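Local coordinates for protein choline dehydrogenase and related flavoproteins (Aspergillus oryzae, PDB 3Q9T) that probably oxidises formate as a flavoprotein oxidase of the glucose-methanol-choline oxidoreductase family, carrying a bound 8-formyl-FAD, at residues Met56-Arg59 with Asn60-Tyr63; Ile185-Ile188 with Tyr189-Glu192. One frame throughout, in Å; residues are numbered along the deposited sequence.

Following the chain from the N terminus, contact 1 comes first, in the loop between helix 47-50 and strand 67-74, where it closes a tight turn that packs against helix 47-50 and strand 83-84. Contact 2 closes a second local loop, between helix 167-179 and strand 195-204, and its side chains pack on that long strand of the large mixed sheet. The two are in series: contact 1 is complete before contact 2 opens, and they neither nest nor cross. Their centres lie about 32 Å apart, on opposite sides of the chain's centre, and their nearest atoms are about 20 Å apart. The bound flavin cofactor lies closer to contact 1, about 5 Å from the side chain of Arg59.

Contact 1: Met56-Arg59 with Asn60-Tyr63; sequences MDLR and NSKY
A type II beta turn runs from Leu58 to Ser61, taking over as the 3-10 segment ends, and an ST turn headed by Ser61 follows at once. Arg59 and Asn60 fill the two corners, Asn60 with the positive phi that the second corner of this turn requires. Leu58 O is gripped twice by one residue: Ser61 N donates to it at 3.1 Å and Ser61 OG at 2.7 Å. Both donors reach the carbonyl from the same face of its plane; the amide stands well above that plane, while the hydroxyl is tilted only 28° from it. The serine can do this because its OG sits between its own N and carbonyl carbon (chi1 71°), on the side from which it can reach Leu58 O. Ser61 OG in turn accepts from Tyr63 N at 3.2 Å, and that bond makes the ST turn.

Beside the polar path, Leu58 CD2 meets Tyr63 CD2 at 4.0 Å, the two side chains crossing obliquely, and the same methyl lies 4.0 Å from Ser61 OG. Lys62 CG rests over the centre of one face of the Tyr63 ring, 3.3 Å above its plane. Glu48 of helix 47-50 touches both Leu58 and Tyr63, and Asp64 takes the N-H of Asn60. The side chain of Arg59 turns away from the turn and comes within about 4 Å of that of Tyr98, an FAD-binding residue. Donating to Leu58 O and accepting from Tyr63 N, the Ser61 hydroxyl is probably limited in its rotation and relays one backbone bond to the next.

Contact 2: Ile185-Ile188 with Tyr189-Glu192; sequences IENI and YDGE
The ring of Tyr189 carries Ile188 CG1 over one face, 3.5 Å above the plane and offset toward the rim, a CH-pi contact of 3.7 Å from Ile188 CG1 to the Tyr189 ring centroid. At the edge of the ring, near its plane, lies Asn187 OD1, 3.6 Å from Tyr189 CD2, with the amide and ring planes only 17° apart. The amide of Asn187 stands almost perpendicular (88°) to the carboxylate of Asp190. Its ND2 donates nearly straight to Asp190 OD2 at 2.9 Å, with the acceptor close to the amide plane; the oxygen is met on its anti side, somewhat out of the carboxylate plane. A chi1 of 59° swings CG1 of Ile188 over the ring.

Asn187 also heads an Asx turn: OD1 accepts from Tyr189 N at 3.0 Å, the donor lying above the carbonyl plane. One side chain thus ties down two of the next three residues in this loop, which leads into strand 195-204; Ile188 packs on Thr197 of that strand and Tyr189 on Cys200. Asp190 is held more firmly from outside, by salt bridges to Arg130 through OD1 and Lys148 through OD2, and these positive groups would probably keep it ionised. Further along, Ile188 CA makes a C-H...O contact of 3.2 Å with Glu192 O. A water bridges the bend, donating to Asn187 O at 2.9 Å and accepting from Asp190 N and Glu192 N. Another water accepts from Gly191 N at 2.7 Å, probably donating to Ile188 O.

Contact 1: Met56-Arg59 with Asn60-Tyr63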
loop_
_atom_site.group_PDB
_atom_site.type_symbol
_atom_site.label_atom_id
_atom_site.label_comp_id
_atom_site.label_asym_id
_atom_site.label_seq_id
_atom_site.Cartn_x
_atom_site.Cartn_y
_atom_site.Cartn_z
ATOM N N MET A 56 11.235 19.786 3.552
ATOM C CA MET A 56 10.527 18.557 3.902
ATOM C C MET A 56 9.132 18.809 4.472
ATOM O O MET A 56 8.203 18.046 4.210
ATOM C CB MET A 56 11.376 17.668 4.821
ATOM C CG MET A 56 12.619 17.197 4.111
ATOM S SD MET A 56 13.618 15.948 4.933
ATOM C CE MET A 56 14.499 16.975 6.107
ATOM N N ASP A 57 8.973 19.900 5.209
ATOM C CA ASP A 57 7.669 20.246 5.749
ATOM C C ASP A 57 6.653 20.581 4.663
ATOM O O ASP A 57 5.474 20.663 4.959
ATOM C CB ASP A 57 7.771 21.453 6.689
ATOM C CG ASP A 57 8.578 21.162 7.944
ATOM O OD1 ASP A 57 8.502 20.023 8.457
ATOM O OD2 ASP A 57 9.285 22.084 8.418
ATOM N N LEU A 58 7.100 20.810 3.426
ATOM C CA LEU A 58 6.175 21.119 2.323
ATOM C C LEU A 58 5.394 19.898 1.812
ATOM O O LEU A 58 4.422 20.050 1.065
ATOM C CB LEU A 58 6.899 21.782 1.147
ATOM C CG LEU A 58 7.482 23.173 1.387
ATOM C CD1 LEU A 58 8.438 23.539 0.256
ATOM C CD2 LEU A 58 6.394 24.227 1.553
ATOM N N ARG A 59 5.822 18.698 2.200
ATOM C CA ARG A 59 5.055 17.494 1.898
ATOM C C ARG A 59 3.696 17.576 2.591
ATOM O O ARG A 59 3.605 17.968 3.749
ATOM C CB ARG A 59 5.794 16.228 2.348
ATOM C CG ARG A 59 7.046 15.883 1.539
ATOM C CD ARG A 59 7.398 14.373 1.644
ATOM N NE ARG A 59 7.161 13.909 2.997
ATOM C CZ ARG A 59 6.537 12.788 3.330
ATOM N NH1 ARG A 59 6.086 11.948 2.405
ATOM N NH2 ARG A 59 6.372 12.508 4.613
ATOM N N ASN A 60 2.647 17.212 1.871
ATOM C CA ASN A 60 1.278 17.332 2.367
ATOM C C ASN A 60 0.753 18.740 2.604
ATOM O O ASN A 60 -0.387 18.905 3.046
ATOM C CB ASN A 60 1.074 16.480 3.616
ATOM C CG ASN A 60 1.020 15.009 3.288
ATOM O OD1 ASN A 60 0.241 14.593 2.430
ATOM N ND2 ASN A 60 1.877 14.213 3.937
ATOM N N SER A 61 1.556 19.753 2.307
ATOM C CA SER A 61 1.094 21.130 2.514
ATOM C C SER A 61 0.203 21.541 1.354
ATOM O O SER A 61 -0.039 20.755 0.434
ATOM C CB SER A 61 2.274 22.101 2.636
ATOM O OG SER A 61 2.926 22.268 1.385
ATOM N N LYS A 62 -0.274 22.779 1.375
ATOM C CA LYS A 62 -1.118 23.244 0.281
ATOM C C LYS A 62 -0.343 23.331 -1.039
ATOM O O LYS A 62 -0.949 23.401 -2.101
ATOM C CB LYS A 62 -1.760 24.597 0.605
ATOM C CG LYS A 62 -0.796 25.771 0.603
ATOM C CD LYS A 62 -1.559 27.098 0.674
ATOM C CE LYS A 62 -2.327 27.373 -0.621
ATOM N NZ LYS A 62 -2.646 28.828 -0.811
ATOM N N TYR A 63 0.991 23.318 -0.965
ATOM C CA TYR A 63 1.825 23.438 -2.164
ATOM C C TYR A 63 2.205 22.077 -2.759
ATOM O O TYR A 63 3.080 21.984 -3.615
ATOM C CB TYR A 63 3.056 24.316 -1.867
ATOM C CG TYR A 63 2.637 25.584 -1.157
ATOM C CD1 TYR A 63 1.876 26.536 -1.821
ATOM C CD2 TYR A 63 2.933 25.794 0.191
ATOM C CE1 TYR A 63 1.448 27.668 -1.184
ATOM C CE2 TYR A 63 2.523 26.932 0.836
ATOM C CZ TYR A 63 1.776 27.870 0.133
ATOM O OH TYR A 63 1.340 29.012 0.738
#

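Contact 2: Ile185-Ile188 with Tyr189-Glu192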
loop_
_atom_site.group_PDB
_atom_site.type_symbol
_atom_site.label_atom_id
_atom_site.label_comp_id
_atom_site.label_asym_id
_atom_site.label_seq_id
_atom_site.Cartn_x
_atom_site.Cartn_y
_atom_site.Cartn_z
ATOM N N ILE A 185 35.913 13.534 -4.866
ATOM C CA ILE A 185 35.823 14.207 -6.150
ATOM C C ILE A 185 35.035 15.508 -6.039
ATOM O O ILE A 185 34.005 15.568 -5.362
ATOM C CB ILE A 185 35.189 13.298 -7.239
ATOM C CG1 ILE A 185 35.305 13.958 -8.622
ATOM C CG2 ILE A 185 33.723 12.975 -6.901
ATOM C CD1 ILE A 185 34.926 13.046 -9.792
ATOM N N GLU A 186 35.534 16.556 -6.689
ATOM C CA GLU A 186 34.870 17.856 -6.634
ATOM C C GLU A 186 34.269 18.264 -7.972
ATOM O O GLU A 186 33.184 18.858 -8.032
ATOM C CB GLU A 186 35.819 18.940 -6.111
ATOM C CG GLU A 186 36.118 18.832 -4.626
ATOM C CD GLU A 186 34.861 18.644 -3.761
ATOM O OE1 GLU A 186 33.735 18.998 -4.187
ATOM O OE2 GLU A 186 35.004 18.126 -2.639
ATOM N N ASN A 187 34.968 17.946 -9.053
ATOM C CA ASN A 187 34.419 18.200 -10.369
ATOM C C ASN A 187 33.560 17.061 -10.898
ATOM O O ASN A 187 34.060 16.151 -11.550
ATOM C CB ASN A 187 35.504 18.525 -11.400
ATOM C CG ASN A 187 34.904 18.852 -12.752
ATOM O OD1 ASN A 187 33.700 19.123 -12.837
ATOM N ND2 ASN A 187 35.714 18.814 -13.816
ATOM N N ILE A 188 32.258 17.133 -10.645
ATOM C CA ILE A 188 31.329 16.142 -11.184
ATOM C C ILE A 188 30.455 16.771 -12.285
ATOM O O ILE A 188 29.304 16.377 -12.494
ATOM C CB ILE A 188 30.452 15.547 -10.053
ATOM C CG1 ILE A 188 29.658 16.655 -9.349
ATOM C CG2 ILE A 188 31.331 14.849 -9.022
ATOM C CD1 ILE A 188 28.573 16.142 -8.441
ATOM N N TYR A 189 31.011 17.748 -12.998
ATOM C CA TYR A 189 30.216 18.535 -13.940
ATOM C C TYR A 189 30.664 18.376 -15.389
ATOM O O TYR A 189 30.049 18.947 -16.285
ATOM C CB TYR A 189 30.179 20.002 -13.502
ATOM C CG TYR A 189 29.772 20.101 -12.058
ATOM C CD1 TYR A 189 28.433 20.059 -11.695
ATOM C CD2 TYR A 189 30.721 20.145 -11.052
ATOM C CE1 TYR A 189 28.044 20.093 -10.360
ATOM C CE2 TYR A 189 30.346 20.186 -9.710
ATOM C CZ TYR A 189 28.997 20.155 -9.372
ATOM O OH TYR A 189 28.606 20.185 -8.048
ATOM N N ASP A 190 31.705 17.574 -15.617
ATOM C CA ASP A 190 32.182 17.307 -16.969
ATOM C C ASP A 190 32.008 15.868 -17.424
ATOM O O ASP A 190 32.751 15.398 -18.293
ATOM C CB ASP A 190 33.647 17.709 -17.117
ATOM C CG ASP A 190 33.828 19.198 -17.125
ATOM O OD1 ASP A 190 33.046 19.884 -17.823
ATOM O OD2 ASP A 190 34.730 19.686 -16.417
ATOM N N GLY A 191 31.043 15.168 -16.835
ATOM C CA GLY A 191 30.708 13.824 -17.270
ATOM C C GLY A 191 31.239 12.695 -16.415
ATOM O O GLY A 191 30.871 11.534 -16.615
ATOM N N GLU A 192 32.121 13.032 -15.479
ATOM C CA GLU A 192 32.707 12.059 -14.575
ATOM C C GLU A 192 32.139 12.354 -13.216
ATOM O O GLU A 192 32.004 13.524 -12.847
ATOM C CB GLU A 192 34.229 12.232 -14.490
ATOM C CG GLU A 192 34.932 12.279 -15.814
ATOM C CD GLU A 192 35.541 10.951 -16.177
ATOM O OE1 GLU A 192 36.737 10.939 -16.545
ATOM O OE2 GLU A 192 34.821 9.925 -16.092
HETATM O O HOH W 1 30.322 18.822 -6.223
HETATM O O HOH W 2 33.340 15.729 -14.289
HETATM O O HOH W 3 29.074 15.630 -14.977
#